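Local coordinates for protein extracellular ligand-binding receptor (Desulfohalobium retbaense DSM 5692, PDB 5ERE) that probably acts as an extracellular sensor that binds small ligands, joining a leucine-binding-type receptor domain that holds 2-oxo-4-methylpentanoic acid to a PAS-type domain that holds cytosine, at the 6-aminopyrimidin-2(1H)-one site, the calcium ion site and the 2-oxo-4-methylpentanoic acid site. Coordinates in Å, arbitrary orientation; residue numbers count along the deposited sequence, not the author numbering.

Contact 1: the 6-aminopyrimidin-2(1H)-one site. Residues 380, 382, 406, 409, 411, 429-431, 437, 439, 454, 456. With CYT (6-aminopyrimidin-2(1H)-one), chain B.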
loop_
_atom_site.group_PDB
_atom_site.type_symbol
_atom_site.label_atom_id
_atom_site.label_comp_id
_atom_site.label_asym_id
_atom_site.label_seq_id
_atom_site.Cartn_x
_atom_site.Cartn_y
_atom_site.Cartn_z
ATOM N N ASN A 380 14.680 4.844 24.967
ATOM C CA ASN A 380 15.813 5.483 25.629
ATOM C C ASN A 380 17.052 4.601 25.654
ATOM O O ASN A 380 17.044 3.473 25.159
ATOM C CB ASN A 380 15.455 5.945 27.054
ATOM C CG ASN A 380 15.146 4.806 28.025
ATOM O OD1 ASN A 380 15.584 3.683 27.869
ATOM N ND2 ASN A 380 14.414 5.133 29.075
ATOM N N VAL A 382 20.409 3.493 28.325
ATOM C CA VAL A 382 20.935 3.487 29.672
ATOM C C VAL A 382 22.278 2.806 29.763
ATOM O O VAL A 382 22.684 2.017 28.879
ATOM C CB VAL A 382 19.987 2.799 30.655
ATOM C CG1 VAL A 382 18.635 3.471 30.671
ATOM C CG2 VAL A 382 19.844 1.308 30.320
ATOM N N ILE A 406 17.571 -3.909 37.824
ATOM C CA ILE A 406 17.065 -4.776 36.747
ATOM C C ILE A 406 17.916 -6.054 36.652
ATOM O O ILE A 406 18.007 -6.683 35.586
ATOM C CB ILE A 406 17.044 -4.011 35.388
ATOM C CG1 ILE A 406 18.469 -3.641 34.950
ATOM C CG2 ILE A 406 16.178 -2.722 35.516
ATOM C CD1 ILE A 406 18.557 -3.080 33.564
ATOM N N GLN A 409 16.182 -9.197 35.297
ATOM C CA GLN A 409 15.656 -9.275 33.938
ATOM C C GLN A 409 16.430 -10.360 33.158
ATOM O O GLN A 409 17.655 -10.473 33.254
ATOM C CB GLN A 409 15.723 -7.904 33.242
ATOM C CG GLN A 409 14.755 -6.883 33.866
ATOM C CD GLN A 409 14.655 -5.548 33.109
ATOM O OE1 GLN A 409 15.295 -5.330 32.075
ATOM N NE2 GLN A 409 13.864 -4.641 33.655
ATOM N N GLN A 411 17.501 -10.997 30.156
ATOM C CA GLN A 411 18.646 -10.623 29.299
ATOM C C GLN A 411 19.842 -10.135 30.099
ATOM O O GLN A 411 20.989 -10.299 29.669
ATOM C CB GLN A 411 18.243 -9.557 28.270
ATOM C CG GLN A 411 18.249 -8.078 28.736
ATOM C CD GLN A 411 17.048 -7.745 29.612
ATOM O OE1 GLN A 411 16.344 -8.634 30.066
ATOM N NE2 GLN A 411 16.773 -6.455 29.784
HETATM N N MSE A 429 9.345 -3.475 31.015
HETATM C CA MSE A 429 10.485 -2.642 31.357
HETATM C C MSE A 429 10.096 -1.669 32.499
HETATM O O MSE A 429 8.914 -1.380 32.663
HETATM C CB MSE A 429 10.937 -1.884 30.114
HETATM C CG MSE A 429 11.299 -2.779 28.939
HETATM SE SE MSE A 429 12.956 -3.766 29.301
HETATM C CE MSE A 429 12.960 -4.936 27.709
ATOM N N VAL A 430 11.072 -1.156 33.260
ATOM C CA VAL A 430 10.769 -0.190 34.345
ATOM C C VAL A 430 10.098 1.059 33.810
ATOM O O VAL A 430 9.409 1.772 34.555
ATOM C CB VAL A 430 12.030 0.249 35.147
ATOM C CG1 VAL A 430 12.594 -0.901 35.943
ATOM C CG2 VAL A 430 13.094 0.860 34.247
ATOM N N GLU A 431 10.312 1.324 32.518
ATOM C CA GLU A 431 9.722 2.477 31.853
ATOM C C GLU A 431 8.201 2.395 31.708
ATOM O O GLU A 431 7.572 3.396 31.376
ATOM C CB GLU A 431 10.363 2.661 30.471
ATOM C CG GLU A 431 11.780 3.187 30.525
ATOM C CD GLU A 431 12.859 2.164 30.802
ATOM O OE1 GLU A 431 12.590 0.933 30.971
ATOM O OE2 GLU A 431 14.020 2.615 30.856
ATOM N N ASP A 437 15.033 -4.897 24.663
ATOM C CA ASP A 437 16.303 -4.298 25.076
ATOM C C ASP A 437 17.491 -4.936 24.341
ATOM O O ASP A 437 17.624 -6.163 24.335
ATOM C CB ASP A 437 16.460 -4.493 26.603
ATOM C CG ASP A 437 17.726 -3.827 27.175
ATOM O OD1 ASP A 437 18.243 -2.874 26.575
ATOM O OD2 ASP A 437 18.196 -4.259 28.248
ATOM N N GLU A 439 21.543 -4.998 24.544
ATOM C CA GLU A 439 22.663 -4.599 25.416
ATOM C C GLU A 439 24.009 -5.139 24.988
ATOM O O GLU A 439 24.129 -6.282 24.546
ATOM C CB GLU A 439 22.427 -5.040 26.853
ATOM C CG GLU A 439 21.115 -4.547 27.472
ATOM C CD GLU A 439 21.270 -3.867 28.849
ATOM O OE1 GLU A 439 22.411 -3.598 29.299
ATOM O OE2 GLU A 439 20.224 -3.574 29.482
ATOM N N SER A 454 22.743 -0.057 26.904
ATOM C CA SER A 454 21.439 -0.512 26.374
ATOM C C SER A 454 20.713 0.459 25.424
ATOM O O SER A 454 20.785 1.683 25.591
ATOM C CB SER A 454 20.517 -0.800 27.552
ATOM O OG SER A 454 19.139 -0.782 27.193
ATOM N N LEU A 456 16.728 0.532 24.515
ATOM C CA LEU A 456 15.387 0.009 24.667
ATOM C C LEU A 456 14.514 0.532 23.514
ATOM O O LEU A 456 14.434 1.737 23.267
ATOM C CB LEU A 456 14.823 0.423 26.043
ATOM C CG LEU A 456 13.322 0.266 26.241
ATOM C CD1 LEU A 456 12.911 -1.182 26.172
ATOM C CD2 LEU A 456 12.882 0.888 27.595
HETATM N N3 CYT B . 14.843 -0.561 30.952
HETATM C C4 CYT B . 15.905 -0.258 30.207
HETATM N N1 CYT B . 15.681 -2.773 31.229
HETATM C C2 CYT B . 14.695 -1.810 31.481
HETATM O O2 CYT B . 13.687 -2.124 32.153
HETATM N N4 CYT B . 15.995 1.012 29.721
HETATM C C5 CYT B . 16.930 -1.230 29.936
HETATM C C6 CYT B . 16.782 -2.459 30.458
HETATM O O HOH W 1 17.758 1.595 27.591
#

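Contact 2: the calcium ion site. Residues 282-287. With CA (calcium ion), chain C.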
loop_
_atom_site.group_PDB
_atom_site.type_symbol
_atom_site.label_atom_id
_atom_site.label_comp_id
_atom_site.label_asym_id
_atom_site.label_seq_id
_atom_site.Cartn_x
_atom_site.Cartn_y
_atom_site.Cartn_z
ATOM N N GLU A 282 -22.127 13.553 2.176
ATOM C CA GLU A 282 -22.075 12.959 3.510
ATOM C C GLU A 282 -22.525 11.481 3.518
ATOM O O GLU A 282 -22.099 10.667 4.359
ATOM C CB GLU A 282 -22.941 13.777 4.503
ATOM C CG GLU A 282 -22.934 13.185 5.915
ATOM C CD GLU A 282 -21.545 13.157 6.544
ATOM O OE1 GLU A 282 -20.956 14.260 6.646
ATOM O OE2 GLU A 282 -21.024 12.054 6.893
ATOM N N TRP A 283 -23.409 11.142 2.603
ATOM C CA TRP A 283 -23.797 9.754 2.431
ATOM C C TRP A 283 -22.584 8.854 2.282
ATOM O O TRP A 283 -22.546 7.723 2.793
ATOM C CB TRP A 283 -24.675 9.619 1.196
ATOM C CG TRP A 283 -25.138 8.256 0.989
ATOM C CD1 TRP A 283 -24.536 7.284 0.243
ATOM C CD2 TRP A 283 -26.307 7.667 1.568
ATOM N NE1 TRP A 283 -25.268 6.124 0.309
ATOM C CE2 TRP A 283 -26.355 6.328 1.120
ATOM C CE3 TRP A 283 -27.314 8.140 2.415
ATOM C CZ2 TRP A 283 -27.371 5.475 1.477
ATOM C CZ3 TRP A 283 -28.335 7.282 2.772
ATOM C CH2 TRP A 283 -28.346 5.961 2.307
ATOM N N TYR A 284 -21.609 9.346 1.527
ATOM C CA TYR A 284 -20.411 8.555 1.253
ATOM C C TYR A 284 -19.292 8.821 2.257
ATOM O O TYR A 284 -18.669 7.878 2.742
ATOM C CB TYR A 284 -19.948 8.834 -0.184
ATOM C CG TYR A 284 -20.830 8.183 -1.226
ATOM C CD1 TYR A 284 -20.660 6.852 -1.581
ATOM C CD2 TYR A 284 -21.792 8.922 -1.895
ATOM C CE1 TYR A 284 -21.481 6.253 -2.528
ATOM C CE2 TYR A 284 -22.593 8.360 -2.839
ATOM C CZ TYR A 284 -22.439 7.022 -3.163
ATOM O OH TYR A 284 -23.240 6.511 -4.135
ATOM N N ALA A 285 -19.061 10.098 2.591
ATOM C CA ALA A 285 -17.888 10.499 3.352
ATOM C C ALA A 285 -17.879 9.825 4.723
ATOM O O ALA A 285 -18.839 9.951 5.481
ATOM C CB ALA A 285 -17.845 12.065 3.504
ATOM N N GLY A 286 -16.785 9.138 5.043
ATOM C CA GLY A 286 -16.631 8.421 6.300
ATOM C C GLY A 286 -17.263 7.043 6.344
ATOM O O GLY A 286 -17.173 6.340 7.354
ATOM N N ASN A 287 -17.917 6.643 5.262
ATOM C CA ASN A 287 -18.711 5.428 5.311
ATOM C C ASN A 287 -17.984 4.269 4.703
ATOM O O ASN A 287 -17.070 4.432 3.890
ATOM C CB ASN A 287 -20.076 5.593 4.605
ATOM C CG ASN A 287 -21.053 6.374 5.425
ATOM O OD1 ASN A 287 -20.841 7.560 5.666
ATOM N ND2 ASN A 287 -22.146 5.717 5.859
HETATM CA CA CA C . -21.127 9.809 6.198
#

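Contact 3: the 2-oxo-4-methylpentanoic acid site. Residues 14, 70-73, 93-95, 138, 210-211, 255. With COI (2-oxo-4-methylpentanoic acid), chain D.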
loop_
_atom_site.group_PDB
_atom_site.type_symbol
_atom_site.label_atom_id
_atom_site.label_comp_id
_atom_site.label_asym_id
_atom_site.label_seq_id
_atom_site.Cartn_x
_atom_site.Cartn_y
_atom_site.Cartn_z
ATOM N N PHE A 14 -10.686 4.715 -25.243
ATOM C CA PHE A 14 -11.224 3.947 -24.103
ATOM C C PHE A 14 -12.712 3.642 -24.272
ATOM O O PHE A 14 -13.463 3.449 -23.295
ATOM C CB PHE A 14 -10.894 4.713 -22.821
ATOM C CG PHE A 14 -9.451 5.178 -22.799
ATOM C CD1 PHE A 14 -8.436 4.242 -22.720
ATOM C CD2 PHE A 14 -9.118 6.532 -22.900
ATOM C CE1 PHE A 14 -7.088 4.638 -22.730
ATOM C CE2 PHE A 14 -7.757 6.947 -22.920
ATOM C CZ PHE A 14 -6.755 5.997 -22.825
ATOM N N CYS A 70 -16.443 9.589 -15.987
ATOM C CA CYS A 70 -15.330 8.671 -16.108
ATOM C C CYS A 70 -14.088 9.421 -16.626
ATOM O O CYS A 70 -14.227 10.265 -17.485
ATOM C CB CYS A 70 -15.671 7.528 -17.059
ATOM S SG CYS A 70 -14.173 6.565 -17.430
ATOM N N SER A 71 -12.925 9.066 -16.070
ATOM C CA SER A 71 -11.546 9.417 -16.497
ATOM C C SER A 71 -10.999 10.532 -15.613
ATOM O O SER A 71 -11.728 11.424 -15.190
ATOM C CB SER A 71 -11.437 9.818 -17.979
ATOM O OG SER A 71 -11.818 11.157 -18.180
ATOM N N SER A 72 -9.722 10.420 -15.271
ATOM C CA SER A 72 -9.045 11.418 -14.439
ATOM C C SER A 72 -9.115 12.817 -15.044
ATOM O O SER A 72 -9.262 13.793 -14.314
ATOM C CB SER A 72 -7.590 11.014 -14.220
ATOM O OG SER A 72 -7.545 9.737 -13.601
ATOM N N TRP A 73 -9.062 12.910 -16.371
ATOM C CA TRP A 73 -9.092 14.221 -17.020
ATOM C C TRP A 73 -10.482 14.818 -17.067
ATOM O O TRP A 73 -10.659 16.001 -16.750
ATOM C CB TRP A 73 -8.497 14.162 -18.446
ATOM C CG TRP A 73 -8.930 13.019 -19.323
ATOM C CD1 TRP A 73 -9.833 13.066 -20.344
ATOM C CD2 TRP A 73 -8.444 11.671 -19.281
ATOM N NE1 TRP A 73 -9.956 11.833 -20.924
ATOM C CE2 TRP A 73 -9.109 10.960 -20.287
ATOM C CE3 TRP A 73 -7.513 10.996 -18.476
ATOM C CZ2 TRP A 73 -8.877 9.611 -20.521
ATOM C CZ3 TRP A 73 -7.290 9.648 -18.707
ATOM C CH2 TRP A 73 -7.973 8.976 -19.714
ATOM N N GLY A 93 -13.404 5.630 -12.543
ATOM C CA GLY A 93 -12.243 5.484 -13.432
ATOM C C GLY A 93 -11.354 6.725 -13.393
ATOM O O GLY A 93 -10.972 7.296 -14.433
ATOM N N SER A 94 -11.029 7.168 -12.189
ATOM C CA SER A 94 -10.379 8.468 -12.011
ATOM C C SER A 94 -9.255 8.452 -10.977
ATOM O O SER A 94 -9.336 9.179 -9.986
ATOM C CB SER A 94 -11.406 9.527 -11.583
ATOM O OG SER A 94 -12.364 9.826 -12.584
ATOM N N ALA A 95 -8.193 7.666 -11.180
ATOM C CA ALA A 95 -7.093 7.673 -10.184
ATOM C C ALA A 95 -6.315 9.017 -10.023
ATOM O O ALA A 95 -5.693 9.244 -8.987
ATOM C CB ALA A 95 -6.117 6.603 -10.495
ATOM N N LEU A 138 -3.548 11.341 -16.152
ATOM C CA LEU A 138 -3.241 10.073 -15.501
ATOM C C LEU A 138 -1.794 9.671 -15.802
ATOM O O LEU A 138 -1.048 9.305 -14.900
ATOM C CB LEU A 138 -4.203 8.948 -15.938
ATOM C CG LEU A 138 -3.942 7.576 -15.278
ATOM C CD1 LEU A 138 -4.369 7.537 -13.809
ATOM C CD2 LEU A 138 -4.639 6.439 -16.016
ATOM N N ARG A 210 -3.833 -0.551 -12.765
ATOM C CA ARG A 210 -5.231 -1.013 -12.730
ATOM C C ARG A 210 -5.944 -1.122 -14.097
ATOM O O ARG A 210 -6.523 -2.143 -14.400
ATOM C CB ARG A 210 -6.028 -0.085 -11.767
ATOM C CG ARG A 210 -7.562 -0.196 -11.853
ATOM C CD ARG A 210 -8.234 0.956 -10.993
ATOM N NE ARG A 210 -7.562 2.215 -11.300
ATOM C CZ ARG A 210 -7.886 3.034 -12.289
ATOM N NH1 ARG A 210 -8.915 2.779 -13.061
ATOM N NH2 ARG A 210 -7.154 4.124 -12.518
ATOM N N PRO A 211 -5.902 -0.074 -14.931
ATOM C CA PRO A 211 -6.569 -0.054 -16.242
ATOM C C PRO A 211 -6.144 -1.134 -17.238
ATOM O O PRO A 211 -6.871 -1.386 -18.203
ATOM C CB PRO A 211 -6.174 1.320 -16.800
ATOM C CG PRO A 211 -5.878 2.122 -15.598
ATOM C CD PRO A 211 -5.176 1.184 -14.701
ATOM N N PHE A 255 -13.865 -1.403 -14.275
ATOM C CA PHE A 255 -14.721 -0.247 -14.456
ATOM C C PHE A 255 -16.199 -0.595 -14.342
ATOM O O PHE A 255 -16.951 0.178 -13.788
ATOM C CB PHE A 255 -14.447 0.399 -15.789
ATOM C CG PHE A 255 -13.022 0.858 -15.929
ATOM C CD1 PHE A 255 -12.650 2.117 -15.500
ATOM C CD2 PHE A 255 -12.050 0.005 -16.464
ATOM C CE1 PHE A 255 -11.322 2.563 -15.615
ATOM C CE2 PHE A 255 -10.708 0.443 -16.575
ATOM C CZ PHE A 255 -10.356 1.725 -16.145
HETATM C C1 COI D . -8.135 6.879 -14.868
HETATM O O1 COI D . -8.111 8.065 -15.288
HETATM O O2 COI D . -7.789 6.575 -13.699
HETATM C C2 COI D . -8.651 5.819 -15.780
HETATM O O3 COI D . -8.657 4.655 -15.425
HETATM C C3 COI D . -9.178 6.300 -17.111
HETATM C C4 COI D . -9.490 5.141 -17.990
HETATM C C5 COI D . -10.526 5.603 -18.992
HETATM C C6 COI D . -8.162 4.753 -18.624
#

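Contact 1: the 6-aminopyrimidin-2(1H)-one site
Glu431 and Gln409 read the polar rim of cytosine in an enclosed pocket of the PAS-type sensor domain. Glu431 bends at chi2 (81°) and sets its carboxylate along the N3/N4 edge: OE1 accepts from cytosine N3 at 2.7 Å through its syn lone pair, while OE2 accepts from the exocyclic amine N4 of cytosine at 2.8 Å, from above the carboxylate plane. Neutral cytosine has hydrogen on N1 and an acceptor at N3, so the N3 bond would probably need an extra proton, on base or acid; the structure alone does not show which. Asn380 ND2 donates a second hydrogen bond to Glu431 OE2 at 3.1 Å. An alanine in place of Glu431 would remove both carboxylate bonds and would probably weaken discrimination for an amino-bearing ring. The extended Gln409 matches the other edge, OE1 to cytosine N1 at 2.7 Å and NE2 to the carbonyl O2 of cytosine at 2.9 Å, nearly straight (171°). Its amide is fixed by Gln411, whose NE2 donates to Gln409 OE1 and to the anti lone pair of Asp437 OD2. Val430 N is a second donor to cytosine O2, at 3.0 Å. Water 1 links N4 to Ser454 OG and Asn380. Ile406 CD1 lies against one face of the base; selenomethionine Met429 brings SE to 3.4 Å from cytosine C2 on the other. The site lets the sensor domain hold a small heterocycle; the structure alone does not show whether cytosine is its natural signal.

Contact 2: the calcium ion site
Glu282 and Asn287 reach the calcium ion from opposite sides, their side-chain oxygens almost in line through the metal (170° between OE2 and OD1). Glu282 leaves its helix with CG anti to the backbone N and then bends at chi2, so the chain curls back over its own carbonyl. Glu282 thus binds as a chelate, through its carboxylate and its own backbone carbonyl: OE2 lies 2.4 Å from the calcium ion and the backbone O 2.3 Å from it, nearly at right angles to each other. The carboxylate is monodentate, with OE1 turned away from the metal. Facing it, Asn287 carries its CG beside the backbone N and presents the amide oxygen OD1 tip-first, 2.3 Å from the calcium ion. The carbonyl O of Ala285 enters from the side, 2.4 Å from the calcium ion and roughly square to the Glu282–Asn287 axis. Gly286, with a positive phi of 82°, turns the chain so that Asn287 comes round to the far side of the metal. Waters may complete this irregular shell unseen. Trp283 and Tyr284 point away from the ion and pack edge to face, Trp283 CD1 standing over the centre of the Tyr284 ring. The carbonyl-rich end of the helix is likely to favour a cation. The site caps the C-terminal end of helix 277-284 and pins the turn leading into strand 288-291, probably a structural role.

Contact 3: the 2-oxo-4-methylpentanoic acid site
Trp73, sharing the main cover of the ligand with Leu138 and Phe255, lays the benzene end of its indole beside the aliphatic chain, CH2 3.9 Å from C3 of 2-oxo-4-methylpentanoic acid. Its crowded chi1 (45°) brings the ring there; Ser71 OG sits over one indole face and Phe14 CD2 meets its edge. Leu138 touches the carboxylate carbon C1 with CD2 and O2 with CD1, whereas Phe255 turns its CE1/CZ edge toward the keto oxygen O3. Phe14 offers a ring face to methyl C6 and its CB to methyl C5, so apolar groups surround the branched tail. Arg210, bent at chi3, grips the 2-oxo acid head end-on: NH1 donates to its keto oxygen O3 at 3.0 Å and NH2 forms a salt bridge to its carboxylate O2 at 2.8 Å. Ala95 N also donates to O2 of the oxo acid, at 2.8 Å. The other carboxylate oxygen of the oxo acid, O1, receives Ser72 N at 2.9 Å, at the start of helix 72-84, whose N-terminus would probably help hold negative charge. Ser72 OG also donates to O1, a very short hydrogen bond as modelled. Shape and charge would probably favour a branched 2-oxo acid, and the buried pocket is the ligand site of the leucine-binding-type receptor domain.

The three sites share no residues. Contact 2 and contact 3 both belong to the periplasmic-binding-protein part, about 22 Å apart between their C-alpha centres, so the metal does not touch the oxo acid. Helix 254-271 supplies Phe255 to contact 3 and precedes helix 277-284 of contact 2 in the chain. Contact 1 lies in the sensor part, about 52 Å from contact 3 and 46 Å from contact 2 between the same centres, with the long helix 324-357 intervening in sequence. One chain therefore carries two separate ligand pockets; any communication between them would have to run through the body of the protein.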